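Local coordinates for competence damage-inducible protein A (Klebsiella pneumoniae subsp. pneumoniae MGH 78578, PDB 5V01) that is of unknown function but belongs to the CinA family, some members of which deamidate nicotinamide mononucleotide, an activity that cannot be assumed here, at residues S38-N43 and I109-Y114; M95-L100 and A132-G137; T128-W133 and T141-F146. All coordinates share one frame; numbering follows the deposited sequence.

Contact 1: residues S38-N43 and I109-Y114; sequences SCTGGN and IAVSGY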
loop_
_atom_site.group_PDB
_atom_site.type_symbol
_atom_site.label_atom_id
_atom_site.label_comp_id
_atom_site.label_asym_id
_atom_site.label_seq_id
_atom_site.Cartn_x
_atom_site.Cartn_y
_atom_site.Cartn_z
ATOM N N SER A 38 8.056 2.288 -1.328
ATOM C CA SER A 38 8.431 2.233 -2.726
ATOM C C SER A 38 8.723 0.760 -3.063
ATOM O O SER A 38 7.799 0.014 -3.381
ATOM C CB SER A 38 9.570 3.217 -2.970
ATOM O OG SER A 38 9.943 3.261 -4.331
ATOM N N CYS A 39 9.967 0.313 -2.886
ATOM C CA CYS A 39 10.370 -1.053 -3.225
ATOM C C CYS A 39 9.579 -2.142 -2.503
ATOM O O CYS A 39 9.370 -3.219 -3.063
ATOM C CB CYS A 39 11.869 -1.282 -2.973
ATOM S SG CYS A 39 12.416 -1.139 -1.254
ATOM N N THR A 40 9.139 -1.879 -1.270
ATOM C CA THR A 40 8.383 -2.889 -0.538
ATOM C C THR A 40 6.930 -3.040 -1.030
ATOM O O THR A 40 6.235 -3.962 -0.604
ATOM C CB THR A 40 8.438 -2.695 1.002
ATOM O OG1 THR A 40 7.956 -1.408 1.368
ATOM C CG2 THR A 40 9.843 -2.901 1.556
ATOM N N GLY A 41 6.478 -2.113 -1.883
ATOM C CA GLY A 41 5.336 -2.394 -2.753
ATOM C C GLY A 41 3.954 -2.376 -2.139
ATOM O O GLY A 41 2.996 -2.701 -2.837
ATOM N N GLY A 42 3.838 -2.017 -0.854
ATOM C CA GLY A 42 2.575 -2.167 -0.138
ATOM C C GLY A 42 2.562 -3.319 0.848
ATOM O O GLY A 42 1.591 -3.484 1.570
ATOM N N ASN A 43 3.646 -4.106 0.891
ATOM C CA ASN A 43 3.712 -5.217 1.856
ATOM C C ASN A 43 3.781 -4.761 3.307
ATOM O O ASN A 43 3.349 -5.474 4.211
ATOM C CB ASN A 43 4.878 -6.138 1.521
ATOM C CG ASN A 43 4.621 -6.954 0.294
ATOM O OD1 ASN A 43 3.752 -7.803 0.310
ATOM N ND2 ASN A 43 5.333 -6.661 -0.792
ATOM N N ILE A 109 6.343 5.757 8.925
ATOM C CA ILE A 109 7.480 4.991 8.420
ATOM C C ILE A 109 7.557 5.180 6.929
ATOM O O ILE A 109 6.538 5.022 6.238
ATOM C CB ILE A 109 7.384 3.505 8.757
ATOM C CG1 ILE A 109 7.310 3.317 10.269
ATOM C CG2 ILE A 109 8.550 2.764 8.148
ATOM C CD1 ILE A 109 7.076 1.906 10.724
ATOM N N ALA A 110 8.756 5.513 6.446
ATOM C CA ALA A 110 9.060 5.474 5.014
ATOM C C ALA A 110 10.174 4.484 4.756
ATOM O O ALA A 110 11.104 4.405 5.535
ATOM C CB ALA A 110 9.432 6.850 4.481
ATOM N N VAL A 111 10.072 3.773 3.644
ATOM C CA VAL A 111 11.039 2.755 3.241
ATOM C C VAL A 111 11.315 2.965 1.755
ATOM O O VAL A 111 10.398 3.022 0.965
ATOM C CB VAL A 111 10.506 1.335 3.480
ATOM C CG1 VAL A 111 11.570 0.308 3.149
ATOM C CG2 VAL A 111 10.022 1.158 4.907
ATOM N N SER A 112 12.582 3.052 1.388
ATOM C CA SER A 112 12.986 3.192 -0.010
ATOM C C SER A 112 14.290 2.469 -0.234
ATOM O O SER A 112 15.266 2.750 0.465
ATOM C CB SER A 112 13.115 4.662 -0.373
ATOM O OG SER A 112 13.371 4.819 -1.753
ATOM N N GLY A 113 14.330 1.569 -1.209
ATOM C CA GLY A 113 15.507 0.763 -1.454
ATOM C C GLY A 113 15.546 0.169 -2.839
ATOM O O GLY A 113 14.690 0.446 -3.688
ATOM N N TYR A 114 16.594 -0.619 -3.060
ATOM C CA TYR A 114 16.756 -1.440 -4.257
ATOM C C TYR A 114 16.573 -2.885 -3.808
ATOM O O TYR A 114 17.468 -3.460 -3.184
ATOM C CB TYR A 114 18.137 -1.254 -4.908
ATOM C CG TYR A 114 18.391 0.148 -5.371
ATOM C CD1 TYR A 114 17.693 0.685 -6.466
ATOM C CD2 TYR A 114 19.321 0.961 -4.710
ATOM C CE1 TYR A 114 17.915 1.985 -6.876
ATOM C CE2 TYR A 114 19.552 2.264 -5.126
ATOM C CZ TYR A 114 18.839 2.769 -6.197
ATOM O OH TYR A 114 19.062 4.058 -6.615
HETATM O O HOH W 1 9.446 0.510 0.340
HETATM O O HOH W 2 12.557 4.200 -4.036
HETATM O O HOH W 3 12.419 2.045 -3.362
#
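Ser38 and Cys39 meet Val111 to Gly113 where a turn leaves the carboxyl end of strand 33-37, beside the parallel strand 107-113 of the central sheet. Two successive beta turns, type I over Ser38 to Gly41 and type I' over Thr40 to Asn43, lead into helix 43-50, with Gly42 as N-cap; both glycines have positive phi. In alpha/beta folds, loops at this end of the parallel strands commonly line the active site, although no site is established for this protein.

Direct polar contact is slight. Ser38 N makes a weak, bent bond to Val111 O at 3.4 Å, as strand pairing, still regular between Ala36 and Val111, comes apart. Water fills the widening gap. One molecule accepts from the backbone N of Ser38 and of Thr40 and donates to Val111 O, this last bond being 2.8 Å long. A second joins the hydroxyls, lying 2.8 Å from Ser38 OG and also bonding Ser112 OG. A third accepts from Gly113 N and, weakly, from Cys39 N. The hydroxyls also have protein partners: Ser38 OG bonds Lys70, and Ser112 OG bonds the carbonyl of Ala86.

Three side chains make the van der Waals contact. Those of Thr40 and Val111 cross at about a right angle, Thr40 CG2 lying 4.0 Å from Val111 CG1, while Thr40 OG1 bonds Glu37. Cys39 SG, held between its own backbone N and carbonyl carbon (chi1 63°), is brought over the backbone of Gly113, reaching 3.3 Å from Gly113 N; the lack of a side chain at Gly113 leaves room for it.

Within the turn, Thr40 O takes two N-H groups of the same residue from opposite faces of its carbonyl plane, Asn43 N and, at 2.9 Å, Asn43 ND2.

Contact 2: residues M95-L100 and A132-G137; sequences MSSGIL and AWNFRG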
loop_
_atom_site.group_PDB
_atom_site.type_symbol
_atom_site.label_atom_id
_atom_site.label_comp_id
_atom_site.label_asym_id
_atom_site.label_seq_id
_atom_site.Cartn_x
_atom_site.Cartn_y
_atom_site.Cartn_z
ATOM N N MET A 95 9.841 11.653 2.428
ATOM C CA MET A 95 8.678 10.743 2.297
ATOM C C MET A 95 7.923 10.651 3.621
ATOM O O MET A 95 6.688 10.727 3.647
ATOM C CB MET A 95 9.118 9.337 1.881
ATOM C CG MET A 95 9.550 9.207 0.454
ATOM S SD MET A 95 10.207 7.588 0.028
ATOM C CE MET A 95 8.740 6.581 0.097
ATOM N N SER A 96 8.671 10.488 4.725
ATOM C CA SER A 96 8.050 10.318 6.035
ATOM C C SER A 96 7.292 11.583 6.433
ATOM O O SER A 96 6.197 11.510 6.957
ATOM C CB SER A 96 9.072 9.901 7.100
ATOM O OG SER A 96 9.901 10.969 7.527
ATOM N N SER A 97 7.889 12.752 6.162
ATOM C CA SER A 97 7.207 14.003 6.465
ATOM C C SER A 97 5.937 14.183 5.629
ATOM O O SER A 97 4.898 14.633 6.158
ATOM C CB SER A 97 8.142 15.196 6.238
ATOM O OG SER A 97 9.239 15.132 7.102
ATOM N N GLY A 98 6.021 13.841 4.346
ATOM C CA GLY A 98 4.879 13.992 3.476
ATOM C C GLY A 98 3.715 13.117 3.885
ATOM O O GLY A 98 2.571 13.575 3.915
ATOM N N ILE A 99 3.995 11.863 4.231
ATOM C CA ILE A 99 2.902 10.965 4.645
ATOM C C ILE A 99 2.382 11.272 6.037
ATOM O O ILE A 99 1.172 11.181 6.287
ATOM C CB ILE A 99 3.298 9.490 4.440
ATOM C CG1 ILE A 99 2.063 8.566 4.485
ATOM C CG2 ILE A 99 4.329 9.010 5.451
ATOM C CD1 ILE A 99 0.948 8.881 3.516
ATOM N N LEU A 100 3.269 11.716 6.939
ATOM C CA LEU A 100 2.804 12.123 8.270
ATOM C C LEU A 100 1.768 13.245 8.121
ATOM O O LEU A 100 0.719 13.197 8.766
ATOM C CB LEU A 100 3.972 12.592 9.140
ATOM C CG LEU A 100 3.684 12.785 10.618
ATOM C CD1 LEU A 100 3.677 11.451 11.334
ATOM C CD2 LEU A 100 4.726 13.710 11.242
ATOM N N ALA A 132 13.039 5.426 7.435
ATOM C CA ALA A 132 12.801 6.561 8.328
ATOM C C ALA A 132 11.638 6.257 9.252
ATOM O O ALA A 132 10.608 5.738 8.783
ATOM C CB ALA A 132 12.502 7.816 7.540
ATOM N N TRP A 133 11.794 6.554 10.539
ATOM C CA TRP A 133 10.713 6.480 11.510
ATOM C C TRP A 133 10.580 7.893 12.055
ATOM O O TRP A 133 11.541 8.437 12.631
ATOM C CB TRP A 133 11.006 5.479 12.640
ATOM C CG TRP A 133 11.289 4.101 12.209
ATOM C CD1 TRP A 133 10.408 3.021 12.247
ATOM C CD2 TRP A 133 12.535 3.574 11.753
ATOM N NE1 TRP A 133 11.041 1.895 11.818
ATOM C CE2 TRP A 133 12.337 2.195 11.499
ATOM C CE3 TRP A 133 13.819 4.114 11.567
ATOM C CZ2 TRP A 133 13.364 1.363 11.045
ATOM C CZ3 TRP A 133 14.824 3.285 11.117
ATOM C CH2 TRP A 133 14.603 1.929 10.874
ATOM N N ASN A 134 9.427 8.505 11.832
ATOM C CA ASN A 134 9.154 9.893 12.135
ATOM C C ASN A 134 8.065 9.921 13.206
ATOM O O ASN A 134 6.932 9.561 12.934
ATOM C CB ASN A 134 8.786 10.611 10.838
ATOM C CG ASN A 134 8.428 12.064 11.017
ATOM O OD1 ASN A 134 8.117 12.524 12.112
ATOM N ND2 ASN A 134 8.421 12.788 9.900
ATOM N N PHE A 135 8.435 10.303 14.436
ATOM C CA PHE A 135 7.510 10.408 15.554
ATOM C C PHE A 135 7.237 11.897 15.748
ATOM O O PHE A 135 8.080 12.620 16.281
ATOM C CB PHE A 135 8.127 9.777 16.830
ATOM C CG PHE A 135 7.299 9.958 18.076
ATOM C CD1 PHE A 135 5.978 9.577 18.147
ATOM C CD2 PHE A 135 7.890 10.464 19.213
ATOM C CE1 PHE A 135 5.227 9.748 19.304
ATOM C CE2 PHE A 135 7.157 10.641 20.379
ATOM C CZ PHE A 135 5.813 10.316 20.413
ATOM N N ARG A 136 6.072 12.352 15.305
ATOM C CA ARG A 136 5.613 13.730 15.499
ATOM C C ARG A 136 6.631 14.785 15.049
ATOM O O ARG A 136 6.735 15.844 15.660
ATOM C CB ARG A 136 5.205 13.934 16.971
ATOM C CG ARG A 136 4.029 13.064 17.373
ATOM C CD ARG A 136 3.578 13.237 18.814
ATOM N NE ARG A 136 2.229 12.704 19.000
ATOM C CZ ARG A 136 1.637 12.490 20.176
ATOM N NH1 ARG A 136 2.271 12.748 21.319
ATOM N NH2 ARG A 136 0.394 12.016 20.217
ATOM N N GLY A 137 7.376 14.489 13.981
ATOM C CA GLY A 137 8.545 15.307 13.587
ATOM C C GLY A 137 9.928 14.743 13.943
ATOM O O GLY A 137 10.905 15.037 13.251
HETATM O O HOH W 4 7.680 15.809 9.709
#
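Asn134 OD1, which rests against Leu100 CD2 of the facing helix, accepts the backbone N-H of Gly137 at 2.8 Å in the plane of its carbonyl group. This Asx motif reaches three residues on, across the tight connection between strands 128-135 and 138-145. Arg136 and Gly137 both have positive phi, close to the values of a type I' turn, which is common in two-residue beta hairpins.

The N-H end of the carboxamide makes the hydrogen bond to the helix. Asn134 CG stands anti to the backbone N (chi1 178°), which carries the amide out over helix 89-103, and Asn134 ND2 makes a weak bond of 3.3 Å to Ser96 OG. That hydroxyl also bonds the carbonyl of Gln93 one turn back, so the helix itself holds it in place for the asparagine. A water accepts from Asn134 ND2 at 3.1 Å and is hydrogen-bonded to Ser97 OG as well; Ser97 OG, too, bonds the Gln93 carbonyl.

Apolar contacts surround the amide. Ser96 CB, near the plane of the carboxamide, packs on Ala132 CB at 4.0 Å, a pair small enough to bring helix and strand close together. Leu100 crosses Asn134 at about a right angle, its CD2 lying over one face of the carboxamide; Leu100 CD2 is also 3.9 Å from Gly137 N and so touches the turn. Arg136 instead extends away to a salt bridge with Asp106.

The axes of the helix and strand segments approach to 8.5 Å at 42°. Trp133 and Phe135 alternate with these residues on the other face, Trp133 against helix 150-169, as befits a three-layer alpha/beta sandwich with helices on both faces of one sheet.

Contact 3: residues T128-W133 and T141-F146; sequences TVWFAW and TKRMCF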
loop_
_atom_site.group_PDB
_atom_site.type_symbol
_atom_site.label_atom_id
_atom_site.label_comp_id
_atom_site.label_asym_id
_atom_site.label_seq_id
_atom_site.Cartn_x
_atom_site.Cartn_y
_atom_site.Cartn_z
ATOM N N THR A 128 20.180 -2.734 -0.744
ATOM C CA THR A 128 20.296 -1.543 0.080
ATOM C C THR A 128 18.931 -0.900 0.282
ATOM O O THR A 128 18.249 -0.584 -0.685
ATOM C CB THR A 128 21.205 -0.498 -0.560
ATOM O OG1 THR A 128 22.488 -1.073 -0.864
ATOM C CG2 THR A 128 21.381 0.709 0.373
ATOM N N VAL A 129 18.552 -0.697 1.542
ATOM C CA VAL A 129 17.242 -0.140 1.882
ATOM C C VAL A 129 17.405 0.920 2.969
ATOM O O VAL A 129 18.063 0.659 3.993
ATOM C CB VAL A 129 16.252 -1.224 2.358
ATOM C CG1 VAL A 129 14.878 -0.601 2.618
ATOM C CG2 VAL A 129 16.149 -2.371 1.359
ATOM N N TRP A 130 16.849 2.105 2.725
ATOM C CA TRP A 130 16.754 3.176 3.698
ATOM C C TRP A 130 15.394 3.191 4.393
ATOM O O TRP A 130 14.356 2.972 3.754
ATOM C CB TRP A 130 17.016 4.546 3.055
ATOM C CG TRP A 130 18.467 4.916 2.929
ATOM C CD1 TRP A 130 19.264 4.788 1.819
ATOM C CD2 TRP A 130 19.280 5.497 3.945
ATOM N NE1 TRP A 130 20.529 5.237 2.090
ATOM C CE2 TRP A 130 20.571 5.693 3.384
ATOM C CE3 TRP A 130 19.048 5.888 5.266
ATOM C CZ2 TRP A 130 21.629 6.256 4.111
ATOM C CZ3 TRP A 130 20.110 6.433 5.989
ATOM C CH2 TRP A 130 21.375 6.621 5.405
ATOM N N PHE A 131 15.428 3.469 5.685
ATOM C CA PHE A 131 14.270 3.544 6.542
ATOM C C PHE A 131 14.235 4.882 7.234
ATOM O O PHE A 131 15.313 5.378 7.640
ATOM C CB PHE A 131 14.361 2.468 7.643
ATOM C CG PHE A 131 14.357 1.058 7.116
ATOM C CD1 PHE A 131 15.517 0.477 6.661
ATOM C CD2 PHE A 131 13.162 0.327 7.050
ATOM C CE1 PHE A 131 15.514 -0.803 6.147
ATOM C CE2 PHE A 131 13.155 -0.957 6.541
ATOM C CZ PHE A 131 14.325 -1.537 6.103
ATOM N N ALA A 132 13.039 5.426 7.435
ATOM C CA ALA A 132 12.801 6.561 8.328
ATOM C C ALA A 132 11.638 6.257 9.252
ATOM O O ALA A 132 10.608 5.738 8.783
ATOM C CB ALA A 132 12.502 7.816 7.540
ATOM N N TRP A 133 11.794 6.554 10.539
ATOM C CA TRP A 133 10.713 6.480 11.510
ATOM C C TRP A 133 10.580 7.893 12.055
ATOM O O TRP A 133 11.541 8.437 12.631
ATOM C CB TRP A 133 11.006 5.479 12.640
ATOM C CG TRP A 133 11.289 4.101 12.209
ATOM C CD1 TRP A 133 10.408 3.021 12.247
ATOM C CD2 TRP A 133 12.535 3.574 11.753
ATOM N NE1 TRP A 133 11.041 1.895 11.818
ATOM C CE2 TRP A 133 12.337 2.195 11.499
ATOM C CE3 TRP A 133 13.819 4.114 11.567
ATOM C CZ2 TRP A 133 13.364 1.363 11.045
ATOM C CZ3 TRP A 133 14.824 3.285 11.117
ATOM C CH2 TRP A 133 14.603 1.929 10.874
ATOM N N THR A 141 16.766 7.712 10.985
ATOM C CA THR A 141 16.940 6.957 9.761
ATOM C C THR A 141 17.950 5.843 9.937
ATOM O O THR A 141 18.785 5.878 10.843
ATOM C CB THR A 141 17.408 7.854 8.605
ATOM O OG1 THR A 141 18.710 8.383 8.941
ATOM C CG2 THR A 141 16.402 8.963 8.353
ATOM N N LYS A 142 17.893 4.870 9.039
ATOM C CA LYS A 142 18.820 3.743 9.043
ATOM C C LYS A 142 18.955 3.159 7.662
ATOM O O LYS A 142 17.950 2.946 6.982
ATOM C CB LYS A 142 18.324 2.639 9.988
ATOM C CG LYS A 142 19.183 1.380 10.057
ATOM C CD LYS A 142 20.339 1.577 11.014
ATOM C CE LYS A 142 20.994 0.260 11.376
ATOM N NZ LYS A 142 22.147 -0.034 10.492
ATOM N N ARG A 143 20.194 2.904 7.250
ATOM C CA ARG A 143 20.502 2.184 6.017
ATOM C C ARG A 143 20.830 0.741 6.356
ATOM O O ARG A 143 21.656 0.483 7.240
ATOM C CB ARG A 143 21.700 2.823 5.321
ATOM C CG ARG A 143 22.131 2.143 4.032
ATOM C CD ARG A 143 23.394 2.793 3.469
ATOM N NE ARG A 143 23.790 2.246 2.173
ATOM C CZ ARG A 143 24.439 1.093 2.006
ATOM N NH1 ARG A 143 24.769 0.361 3.065
ATOM N NH2 ARG A 143 24.759 0.669 0.780
ATOM N N MET A 144 20.181 -0.187 5.656
ATOM C CA MET A 144 20.433 -1.634 5.808
ATOM C C MET A 144 20.835 -2.214 4.458
ATOM O O MET A 144 20.489 -1.651 3.414
ATOM C CB MET A 144 19.182 -2.364 6.321
ATOM C CG MET A 144 18.721 -1.952 7.706
ATOM S SD MET A 144 19.890 -2.433 8.974
ATOM C CE MET A 144 19.643 -4.207 9.068
ATOM N N CYS A 145 21.609 -3.303 4.446
ATOM C CA CYS A 145 21.838 -4.068 3.198
ATOM C C CYS A 145 21.469 -5.528 3.434
ATOM O O CYS A 145 22.201 -6.264 4.091
ATOM C CB CYS A 145 23.273 -3.929 2.655
ATOM S SG CYS A 145 23.447 -4.238 0.861
ATOM N N PHE A 146 20.329 -5.930 2.874
ATOM C CA PHE A 146 19.746 -7.265 3.048
ATOM C C PHE A 146 20.177 -8.188 1.931
ATOM O O PHE A 146 20.310 -7.766 0.776
ATOM C CB PHE A 146 18.220 -7.186 3.032
ATOM C CG PHE A 146 17.641 -6.335 4.122
ATOM C CD1 PHE A 146 17.672 -6.746 5.446
ATOM C CD2 PHE A 146 17.038 -5.132 3.818
ATOM C CE1 PHE A 146 17.120 -5.957 6.448
ATOM C CE2 PHE A 146 16.488 -4.338 4.807
ATOM C CZ PHE A 146 16.522 -4.751 6.131
HETATM O O HOH W 5 22.832 4.856 0.281
#
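Phe131 and Phe146 reach toward each other tip to tip, Phe131 CZ lying 3.8 Å from Phe146 CE2 with each ring offering its edge. Val129 CG2 touches the same Phe146 edge, approaching at about a right angle. Met144 CG comes obliquely upon Phe131 CE1 at 3.7 Å before its bent chain leads off, and Tyr160 of helix 150-169 meets Phe131 edge-to-face. Farther along this face of the sheet, Lys142 CB packs 3.7 Å from Trp133 CZ3, in the plane of the indole, the two side chains running side by side.

The backbones beneath form an antiparallel beta hairpin of strands 128-135 and 138-145, the latter the outermost strand on its side of the sheet within this chain. Val129 with Met144 and Phe131 with Lys142 are the hydrogen-bonded pairs; each makes two bonds, the shortest being Met144 N to Val129 O at 2.8 Å.

The opposite face carries the non-hydrogen-bonded pairs, Trp130 with Arg143 at their middle. Arg143 CB sits over the centre of the six-membered ring of Trp130, a CH-pi contact of 3.6 Å to the centroid. In the conformer described, one of two, Arg143 CG is anti to the backbone N (chi1 179°) and the chain then runs extended to NE along the indole; in that conformer alone the guanidinium stands at 79° to the ring and Thr128 CG2 covers one of its faces. Thr128 OG1 has its bond with Pro125 O, and Thr141 OG1, at the Trp130 edge, bonds Glu89. Outermost, a water accepts from Trp130 NE1 at 3.0 Å.

In the fold
All three contacts reach one mixed sheet. Strand 107-113 of contact 1 lies beside strand 128-135, which contacts 2 and 3 share through Ala132 and Trp133. Probable backbone bonds join the neighbours: Ala110 O to Ala132 N at 2.9 Å ties contact 1 to contact 2, and Ser112 O to Trp130 N at 2.8 Å ties it to contact 3. Contact 1 lies about 10 Å from contact 3, centre to centre, and contact 2 about 14 Å from each of the others. The side chain of Cys39 is about 9 Å from one bound sodium ion and that of Trp133 about 11 Å from another, too far for either to coordinate it.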